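PDB 6JWS: 7,8-dihydro-6-hydroxymethylpterin pyrophosphokinase-dihydropteroate synthase from Plasmodium falciparum, which probably catalyses two steps of folate biosynthesis, diphosphorylating 6-hydroxymethyl-7,8-dihydropterin with ATP and joining the product to 4-aminobenzoate as 7,8-dihydropteroate. Local coordinates for residues Q660-Y663 / Q664-I667; E109-T112 / F113-G117; Y353-Y356 / V357-K361; L451-P454 / V455-F459. The protein carries 1 engineered substitution. All coordinates share one frame; numbering follows the deposited sequence.

Interaction 1: Q660-Y663 / Q664-I667; sequences QLLY and QKNI
Gln664 N donates to Gln660 O at 2.9 Å, with an N-H...O angle of 164°, and three further bonds of the same i to i+4 kind follow it. The last of them runs from Ile667 N to Tyr663 O, also 2.9 Å, and this oxygen additionally has Ile667 CG1 beside it at 3.5 Å. A similar pairing occurs at Leu661 O: besides accepting from Lys665 N, it is approached by Lys665 CG at 3.3 Å, which puts the CB-CG part of Lys665 beside that carbonyl. Farther out, Leu662 CD1 and Lys665 CE approach to 4.2 Å, a loose apolar contact. Gln664 behaves differently. Its CG stands anti to the backbone N (chi1 -171°) and the chain bends at the next bond, which carries the amide away from residues 660-663. There OE1 accepts from Met648 N, while NE2 donates to Asn646 O and to Glu692 OE2 of the second subunit; one donor and two acceptors thus fix the rotation of this buried amide. Tyr663 stacks on Phe649, and Leu661 packs on Leu691 of the second subunit. The successive i to i+4 bonds identify an alpha-helical turn, here in helix 657-680 of the TIM barrel. It lies at the dimer interface and in the second shell of a magnesium site, with Gln664 beside Met648 and Ile667 beside Asp689, both magnesium-binding residues.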
# COMPACT_ATOMS: atom_id res chain seq x y z
N GLN B 660 2.78 27.26 12.37
CA GLN B 660 1.54 26.50 12.29
C GLN B 660 1.48 25.64 11.03
O GLN B 660 1.12 24.47 11.11
CB GLN B 660 0.33 27.43 12.41
CG GLN B 660 0.31 28.19 13.73
CD GLN B 660 -0.97 28.98 13.86
OE1 GLN B 660 -2.06 28.42 14.04
NE2 GLN B 660 -0.84 30.30 13.75
N LEU B 661 1.86 26.22 9.87
CA LEU B 661 1.89 25.48 8.61
C LEU B 661 2.84 24.29 8.73
O LEU B 661 2.48 23.18 8.36
CB LEU B 661 2.28 26.41 7.45
CG LEU B 661 1.28 27.53 7.11
CD1 LEU B 661 1.85 28.49 6.08
CD2 LEU B 661 -0.05 26.97 6.64
N LEU B 662 4.02 24.51 9.32
CA LEU B 662 5.04 23.48 9.47
C LEU B 662 4.53 22.36 10.38
O LEU B 662 4.77 21.18 10.10
CB LEU B 662 6.30 24.12 10.05
CG LEU B 662 7.50 24.37 9.13
CD1 LEU B 662 7.20 24.23 7.64
CD2 LEU B 662 8.18 25.70 9.45
N TYR B 663 3.84 22.74 11.46
CA TYR B 663 3.26 21.76 12.38
C TYR B 663 2.20 20.92 11.66
O TYR B 663 2.16 19.70 11.81
CB TYR B 663 2.72 22.42 13.65
CG TYR B 663 3.78 22.72 14.68
CD1 TYR B 663 4.18 21.76 15.60
CD2 TYR B 663 4.40 23.96 14.73
CE1 TYR B 663 5.16 22.02 16.54
CE2 TYR B 663 5.39 24.24 15.66
CZ TYR B 663 5.78 23.27 16.57
OH TYR B 663 6.75 23.55 17.49
N GLN B 664 1.34 21.60 10.88
CA GLN B 664 0.32 20.96 10.08
C GLN B 664 0.97 19.92 9.16
O GLN B 664 0.54 18.78 9.13
CB GLN B 664 -0.50 22.01 9.32
CG GLN B 664 -1.73 21.45 8.61
CD GLN B 664 -2.90 21.21 9.54
OE1 GLN B 664 -2.76 21.18 10.76
NE2 GLN B 664 -4.09 21.07 8.96
N LYS B 665 2.04 20.32 8.45
CA LYS B 665 2.70 19.42 7.52
C LYS B 665 3.26 18.22 8.28
O LYS B 665 3.20 17.08 7.81
CB LYS B 665 3.84 20.12 6.78
CG LYS B 665 3.43 21.23 5.82
CD LYS B 665 4.55 21.64 4.89
CE LYS B 665 4.52 23.11 4.54
NZ LYS B 665 5.52 23.44 3.49
N ASN B 666 3.82 18.48 9.46
CA ASN B 666 4.45 17.44 10.25
C ASN B 666 3.41 16.40 10.69
O ASN B 666 3.67 15.20 10.59
CB ASN B 666 5.23 17.98 11.46
CG ASN B 666 6.13 16.92 12.05
OD1 ASN B 666 7.33 17.14 12.25
ND2 ASN B 666 5.58 15.74 12.32
N ILE B 667 2.26 16.86 11.19
CA ILE B 667 1.22 15.92 11.62
C ILE B 667 0.63 15.16 10.43
O ILE B 667 0.40 13.95 10.54
CB ILE B 667 0.16 16.64 12.46
CG1 ILE B 667 0.78 17.17 13.75
CG2 ILE B 667 -1.04 15.75 12.71
CD1 ILE B 667 -0.04 18.28 14.38

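Interaction 2: E109-T112 / F113-G117; sequences EYET and FLKNG
Leu114 lies against Tyr110, one helical turn earlier, along its whole length. Its CB sits 3.6 Å from Tyr110 O, and CG comes slightly nearer the same oxygen at 3.4 Å. Beyond the branch, CD1 rests over one face of the tyrosine ring, 3.8 Å from the centroid and 17° off the ring normal, which meets the criterion for a CH-pi contact. Leu114 CD2 lies 3.9 Å from Tyr110 CE1. The ring is presented to the leucine because Tyr110 CG lies anti to the backbone N (chi1 -177°). Its hydroxyl is hydrogen-bonded to Asn50, so the ring is held at both ends. Phe113 CD2 brushes Tyr110 CD1, and the phenylalanine continues toward Ile17 and Val19 of strand 16-24 and stacks with Tyr340, seating the helix on the antiparallel sheet of the kinase domain. Where the helix ends, Lys115 N still donates to Glu111 O, but Lys115 itself has left helical backbone angles. Gly117 N then returns to Thr112 O at 3.2 Å, an i to i+5 bond that closes the turn. Lys115 NZ stands 4.1 Å from Glu111 OE2, too long for a salt bridge, and that carboxylate also lies close to the like-charged Glu108. The chemistry therefore implies apolar and CH-pi cohesion between Tyr110 and Leu114, with probably a modest attraction between Glu111 and Lys115.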
# COMPACT_ATOMS: atom_id res chain seq x y z
N GLU B 109 24.22 -25.78 31.45
CA GLU B 109 23.48 -27.01 31.21
C GLU B 109 22.61 -26.88 29.95
O GLU B 109 22.39 -27.86 29.24
CB GLU B 109 22.66 -27.43 32.43
CG GLU B 109 23.50 -27.92 33.61
CD GLU B 109 23.95 -26.85 34.59
OE1 GLU B 109 23.43 -25.72 34.50
OE2 GLU B 109 24.83 -27.14 35.44
N TYR B 110 22.08 -25.66 29.71
CA TYR B 110 21.32 -25.39 28.50
C TYR B 110 22.24 -25.48 27.30
O TYR B 110 21.88 -26.09 26.30
CB TYR B 110 20.64 -24.02 28.56
CG TYR B 110 19.74 -23.67 27.39
CD1 TYR B 110 18.83 -24.58 26.87
CD2 TYR B 110 19.76 -22.40 26.83
CE1 TYR B 110 17.99 -24.25 25.82
CE2 TYR B 110 18.92 -22.05 25.79
CZ TYR B 110 18.03 -22.97 25.28
OH TYR B 110 17.19 -22.64 24.25
N GLU B 111 23.42 -24.85 27.41
CA GLU B 111 24.42 -24.82 26.35
C GLU B 111 24.76 -26.26 25.96
O GLU B 111 24.83 -26.60 24.77
CB GLU B 111 25.62 -23.98 26.81
CG GLU B 111 26.97 -24.39 26.21
CD GLU B 111 28.12 -24.64 27.18
OE1 GLU B 111 28.16 -25.75 27.80
OE2 GLU B 111 29.00 -23.75 27.30
N THR B 112 24.92 -27.11 26.99
CA THR B 112 25.30 -28.50 26.85
C THR B 112 24.19 -29.24 26.10
O THR B 112 24.47 -29.98 25.16
CB THR B 112 25.62 -29.08 28.23
OG1 THR B 112 26.88 -28.52 28.60
CG2 THR B 112 25.71 -30.59 28.26
N PHE B 113 22.94 -29.02 26.53
CA PHE B 113 21.79 -29.65 25.90
C PHE B 113 21.73 -29.29 24.41
O PHE B 113 21.50 -30.18 23.60
CB PHE B 113 20.52 -29.38 26.69
CG PHE B 113 19.25 -29.58 25.90
CD1 PHE B 113 18.59 -30.80 25.90
CD2 PHE B 113 18.71 -28.53 25.15
CE1 PHE B 113 17.42 -30.98 25.17
CE2 PHE B 113 17.55 -28.71 24.41
CZ PHE B 113 16.90 -29.93 24.42
N LEU B 114 21.96 -28.01 24.06
CA LEU B 114 21.84 -27.51 22.69
C LEU B 114 22.89 -28.11 21.76
O LEU B 114 22.59 -28.44 20.61
CB LEU B 114 21.91 -25.98 22.66
CG LEU B 114 20.70 -25.24 23.22
CD1 LEU B 114 20.94 -23.73 23.18
CD2 LEU B 114 19.42 -25.60 22.47
N LYS B 115 24.14 -28.19 22.21
CA LYS B 115 25.11 -29.04 21.53
C LYS B 115 24.69 -30.46 21.90
O LYS B 115 23.59 -30.66 22.40
CB LYS B 115 26.54 -28.71 21.99
CG LYS B 115 26.97 -27.25 21.92
CD LYS B 115 28.43 -27.08 22.35
CE LYS B 115 29.01 -25.69 22.17
NZ LYS B 115 29.43 -25.09 23.46
N ASN B 116 25.54 -31.46 21.70
CA ASN B 116 25.15 -32.70 22.34
C ASN B 116 26.23 -33.15 23.32
O ASN B 116 26.75 -34.25 23.21
CB ASN B 116 24.60 -33.75 21.36
CG ASN B 116 23.11 -33.61 21.16
OD1 ASN B 116 22.31 -34.07 21.98
ND2 ASN B 116 22.70 -33.00 20.06
N GLY B 117 26.53 -32.26 24.28
CA GLY B 117 27.63 -32.46 25.22
C GLY B 117 27.33 -33.63 26.16
O GLY B 117 26.16 -33.96 26.38

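Interaction 3: Y353-Y356 / V357-K361; sequences YNKY and VSRMK
Tyr353 CG, anti to the backbone N (chi1 172°), brings the ring beside Val357, which sets CG2 anti to its own carbonyl carbon and lays this methyl over one face of that ring. The centroid-to-CG2 distance of 4.0 Å, 25° from the ring normal, supports a CH-pi contact; the nearest ring atom is Tyr353 CZ, at 3.7 Å. Tyr353 OH is hydrogen-bonded to Tyr327 and Lys369, which fixes the far end of the ring. Tyr356 and Met360 form a second i to i+4 pair, running side by side in the same direction. Met360 CG meets Tyr356 CE1 at 3.8 Å, and SD lies obliquely 5.3 Å from the ring centroid, a Met-aromatic contact. Both tyrosines also meet Tyr327 of helix 327-336, so this face of helix 349-364 packs against another helix of the kinase domain, just ahead of strand 372-377. Elsewhere the pairing is more polar. Ser358 donates through its backbone N to Asn354 O, and its OG adds a weak bond of 3.3 Å to that same oxygen. The Arg359 chain, bent at chi2 and chi3, brings CD to 3.5 Å from Lys355 O, while Arg359 NH1 and Lys355 NZ, which carry like charges, stay 5.3 Å apart.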
# COMPACT_ATOMS: atom_id res chain seq x y z
N TYR B 353 11.19 -28.21 10.36
CA TYR B 353 10.13 -27.22 10.22
C TYR B 353 9.98 -26.81 8.75
O TYR B 353 8.86 -26.81 8.24
CB TYR B 353 10.33 -26.04 11.17
CG TYR B 353 9.34 -24.93 10.90
CD1 TYR B 353 8.08 -24.97 11.45
CD2 TYR B 353 9.65 -23.89 10.03
CE1 TYR B 353 7.14 -24.00 11.18
CE2 TYR B 353 8.73 -22.89 9.75
CZ TYR B 353 7.47 -22.96 10.32
OH TYR B 353 6.54 -22.01 10.06
N ASN B 354 11.08 -26.42 8.09
CA ASN B 354 11.04 -25.90 6.72
C ASN B 354 10.51 -26.97 5.76
O ASN B 354 9.80 -26.66 4.82
CB ASN B 354 12.42 -25.44 6.21
CG ASN B 354 12.92 -24.15 6.83
OD1 ASN B 354 12.14 -23.34 7.32
ND2 ASN B 354 14.23 -23.93 6.80
N LYS B 355 10.86 -28.23 6.02
CA LYS B 355 10.49 -29.31 5.12
C LYS B 355 8.99 -29.56 5.23
O LYS B 355 8.34 -29.83 4.22
CB LYS B 355 11.32 -30.57 5.40
CG LYS B 355 12.60 -30.67 4.57
CD LYS B 355 13.80 -31.27 5.30
CE LYS B 355 13.95 -32.78 5.13
NZ LYS B 355 14.88 -33.36 6.13
N TYR B 356 8.45 -29.43 6.44
CA TYR B 356 7.03 -29.61 6.66
C TYR B 356 6.25 -28.55 5.88
O TYR B 356 5.24 -28.85 5.25
CB TYR B 356 6.75 -29.56 8.16
CG TYR B 356 5.43 -30.17 8.57
CD1 TYR B 356 4.23 -29.55 8.26
CD2 TYR B 356 5.40 -31.36 9.27
CE1 TYR B 356 3.02 -30.13 8.61
CE2 TYR B 356 4.20 -31.96 9.64
CZ TYR B 356 3.01 -31.33 9.30
OH TYR B 356 1.83 -31.90 9.69
N VAL B 357 6.72 -27.29 5.95
CA VAL B 357 6.06 -26.18 5.30
C VAL B 357 6.06 -26.42 3.79
O VAL B 357 5.03 -26.28 3.13
CB VAL B 357 6.70 -24.82 5.64
CG1 VAL B 357 6.14 -23.69 4.77
CG2 VAL B 357 6.56 -24.48 7.12
N SER B 358 7.23 -26.76 3.24
CA SER B 358 7.35 -26.81 1.80
C SER B 358 6.68 -28.06 1.23
O SER B 358 6.09 -28.00 0.15
CB SER B 358 8.77 -26.61 1.34
OG SER B 358 9.55 -27.72 1.70
N ARG B 359 6.65 -29.15 1.99
CA ARG B 359 5.91 -30.32 1.57
C ARG B 359 4.40 -30.10 1.63
O ARG B 359 3.68 -30.62 0.79
CB ARG B 359 6.39 -31.57 2.30
CG ARG B 359 7.49 -32.30 1.54
CD ARG B 359 8.69 -32.71 2.35
NE ARG B 359 8.32 -33.51 3.50
CZ ARG B 359 9.13 -34.38 4.10
NH1 ARG B 359 10.36 -34.57 3.65
NH2 ARG B 359 8.71 -35.05 5.16
N MET B 360 3.90 -29.34 2.62
CA MET B 360 2.47 -29.05 2.60
C MET B 360 2.12 -28.25 1.35
O MET B 360 1.07 -28.46 0.74
CB MET B 360 1.98 -28.30 3.85
CG MET B 360 1.90 -29.17 5.09
SD MET B 360 0.48 -30.31 5.20
CE MET B 360 -0.73 -29.45 4.20
N LYS B 361 3.01 -27.34 0.95
CA LYS B 361 2.85 -26.57 -0.27
C LYS B 361 2.86 -27.50 -1.50
O LYS B 361 1.90 -27.50 -2.26
CB LYS B 361 3.92 -25.48 -0.38
CG LYS B 361 3.71 -24.48 -1.51
CD LYS B 361 2.31 -23.91 -1.54
CE LYS B 361 2.18 -22.71 -2.46
NZ LYS B 361 0.76 -22.29 -2.59

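Interaction 4: L451-P454 / V455-F459; sequences LVVP and VLQLF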
# COMPACT_ATOMS: atom_id res chain seq x y z
N LEU B 451 5.81 13.06 38.69
CA LEU B 451 5.13 13.43 37.46
C LEU B 451 4.09 12.38 37.10
O LEU B 451 2.96 12.77 36.78
CB LEU B 451 6.12 13.65 36.32
CG LEU B 451 6.88 14.97 36.38
CD1 LEU B 451 7.95 15.01 35.30
CD2 LEU B 451 5.93 16.15 36.23
N VAL B 452 4.44 11.09 37.20
CA VAL B 452 3.59 10.06 36.62
C VAL B 452 2.70 9.36 37.65
O VAL B 452 1.56 9.03 37.33
CB VAL B 452 4.33 9.01 35.75
CG1 VAL B 452 5.01 9.65 34.56
CG2 VAL B 452 5.33 8.20 36.54
N VAL B 453 3.23 9.02 38.83
CA VAL B 453 2.42 8.18 39.70
C VAL B 453 1.10 8.87 40.07
O VAL B 453 0.05 8.26 39.91
CB VAL B 453 3.19 7.59 40.91
CG1 VAL B 453 2.25 6.88 41.88
CG2 VAL B 453 4.28 6.61 40.46
N PRO B 454 1.07 10.16 40.53
CA PRO B 454 -0.20 10.80 40.88
C PRO B 454 -1.21 10.74 39.73
O PRO B 454 -2.39 10.42 39.93
CB PRO B 454 0.17 12.26 41.25
CG PRO B 454 1.65 12.17 41.65
CD PRO B 454 2.22 11.05 40.78
N VAL B 455 -0.73 11.02 38.51
CA VAL B 455 -1.58 10.96 37.32
C VAL B 455 -2.19 9.57 37.19
O VAL B 455 -3.40 9.44 37.01
CB VAL B 455 -0.82 11.35 36.04
CG1 VAL B 455 -1.62 10.96 34.81
CG2 VAL B 455 -0.50 12.84 36.03
N LEU B 456 -1.35 8.54 37.32
CA LEU B 456 -1.82 7.18 37.10
C LEU B 456 -2.81 6.78 38.19
O LEU B 456 -3.74 6.02 37.90
CB LEU B 456 -0.65 6.19 37.05
CG LEU B 456 0.12 6.17 35.73
CD1 LEU B 456 1.36 5.30 35.84
CD2 LEU B 456 -0.77 5.71 34.58
N GLN B 457 -2.57 7.27 39.42
CA GLN B 457 -3.43 7.04 40.58
C GLN B 457 -4.81 7.67 40.36
O GLN B 457 -5.82 7.03 40.57
CB GLN B 457 -2.77 7.57 41.86
CG GLN B 457 -1.90 6.54 42.57
CD GLN B 457 -0.92 7.13 43.55
OE1 GLN B 457 -0.66 8.34 43.59
NE2 GLN B 457 -0.32 6.25 44.35
N LEU B 458 -4.84 8.93 39.91
CA LEU B 458 -6.09 9.62 39.61
C LEU B 458 -6.83 8.92 38.47
O LEU B 458 -8.05 8.76 38.52
CB LEU B 458 -5.77 11.09 39.30
CG LEU B 458 -6.97 12.01 39.03
CD1 LEU B 458 -7.97 11.98 40.18
CD2 LEU B 458 -6.53 13.44 38.77
N PHE B 459 -6.08 8.46 37.44
CA PHE B 459 -6.74 7.77 36.34
C PHE B 459 -7.43 6.50 36.83
O PHE B 459 -8.57 6.23 36.43
CB PHE B 459 -5.77 7.43 35.20
CG PHE B 459 -6.44 6.64 34.12
CD1 PHE B 459 -7.24 7.27 33.18
CD2 PHE B 459 -6.32 5.26 34.07
CE1 PHE B 459 -7.89 6.53 32.19
CE2 PHE B 459 -6.97 4.52 33.09
CZ PHE B 459 -7.76 5.16 32.16
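Residues 451-454 and 455-459 are consecutive parts of one alpha helix, kinked at Pro454, whose ring nitrogen has no hydrogen to return to the preceding turn. The usual ladder resumes after it: Leu456 N donates to Val452 O, Gln457 N to Val453 O at 2.8 Å, and Leu458 N to Pro454 O. Leu451 O departs from the pattern, since its closest approach across the contact is to a methyl, Val455 CG2, at 3.5 Å. Among the side chains, Val453 and Gln457 cross obliquely. Val453 CG1 touches the glutamine amide at Gln457 CD, 3.6 Å away, and is equally near NE2. Gln457 OE1 lies 3.7 Å from both Val453 CG1 and Pro454 CA. The first torsion of Gln457 (chi1 -90°) keeps the chain beside the previous turn, and its extension beyond CG (chi2 162°) carries the amide out to Val453 CG1. Val453 also meets helix 486-494, as do Val452 and Leu456, whereas Val455 and Leu458 pack on helix 411-424. Leu451 packs on Val397 and Phe402 of helix 397-402. Buried, largely aliphatic and covered by neighbouring helices, this proline-kinked turn belongs to helix 448-464, the helix of the beta-alpha-beta crossover between parallel strands 428-432 and 478-482 in the TIM barrel of the dihydropteroate synthase domain.

Along the chain the order is interaction 2, interaction 3, interaction 4, then interaction 1, each on a separate helix, interaction 2 running off its end, and none touching another. The first two belong to the kinase part, their centres about 27 Å apart: helix 108-114 lies on the six-stranded antiparallel sheet, and helix 349-364 precedes strand 372-377 of that sheet. Interactions 4 and 1, with centres about 31 Å apart, lie on helices of the eight-stranded parallel barrel. Between the two groups, centres are 47 to 56 Å apart, consistent with two separate catalytic modules in one polypeptide. Interaction 1 alone meets the second subunit, so the subunit contact among these four is on the synthase side.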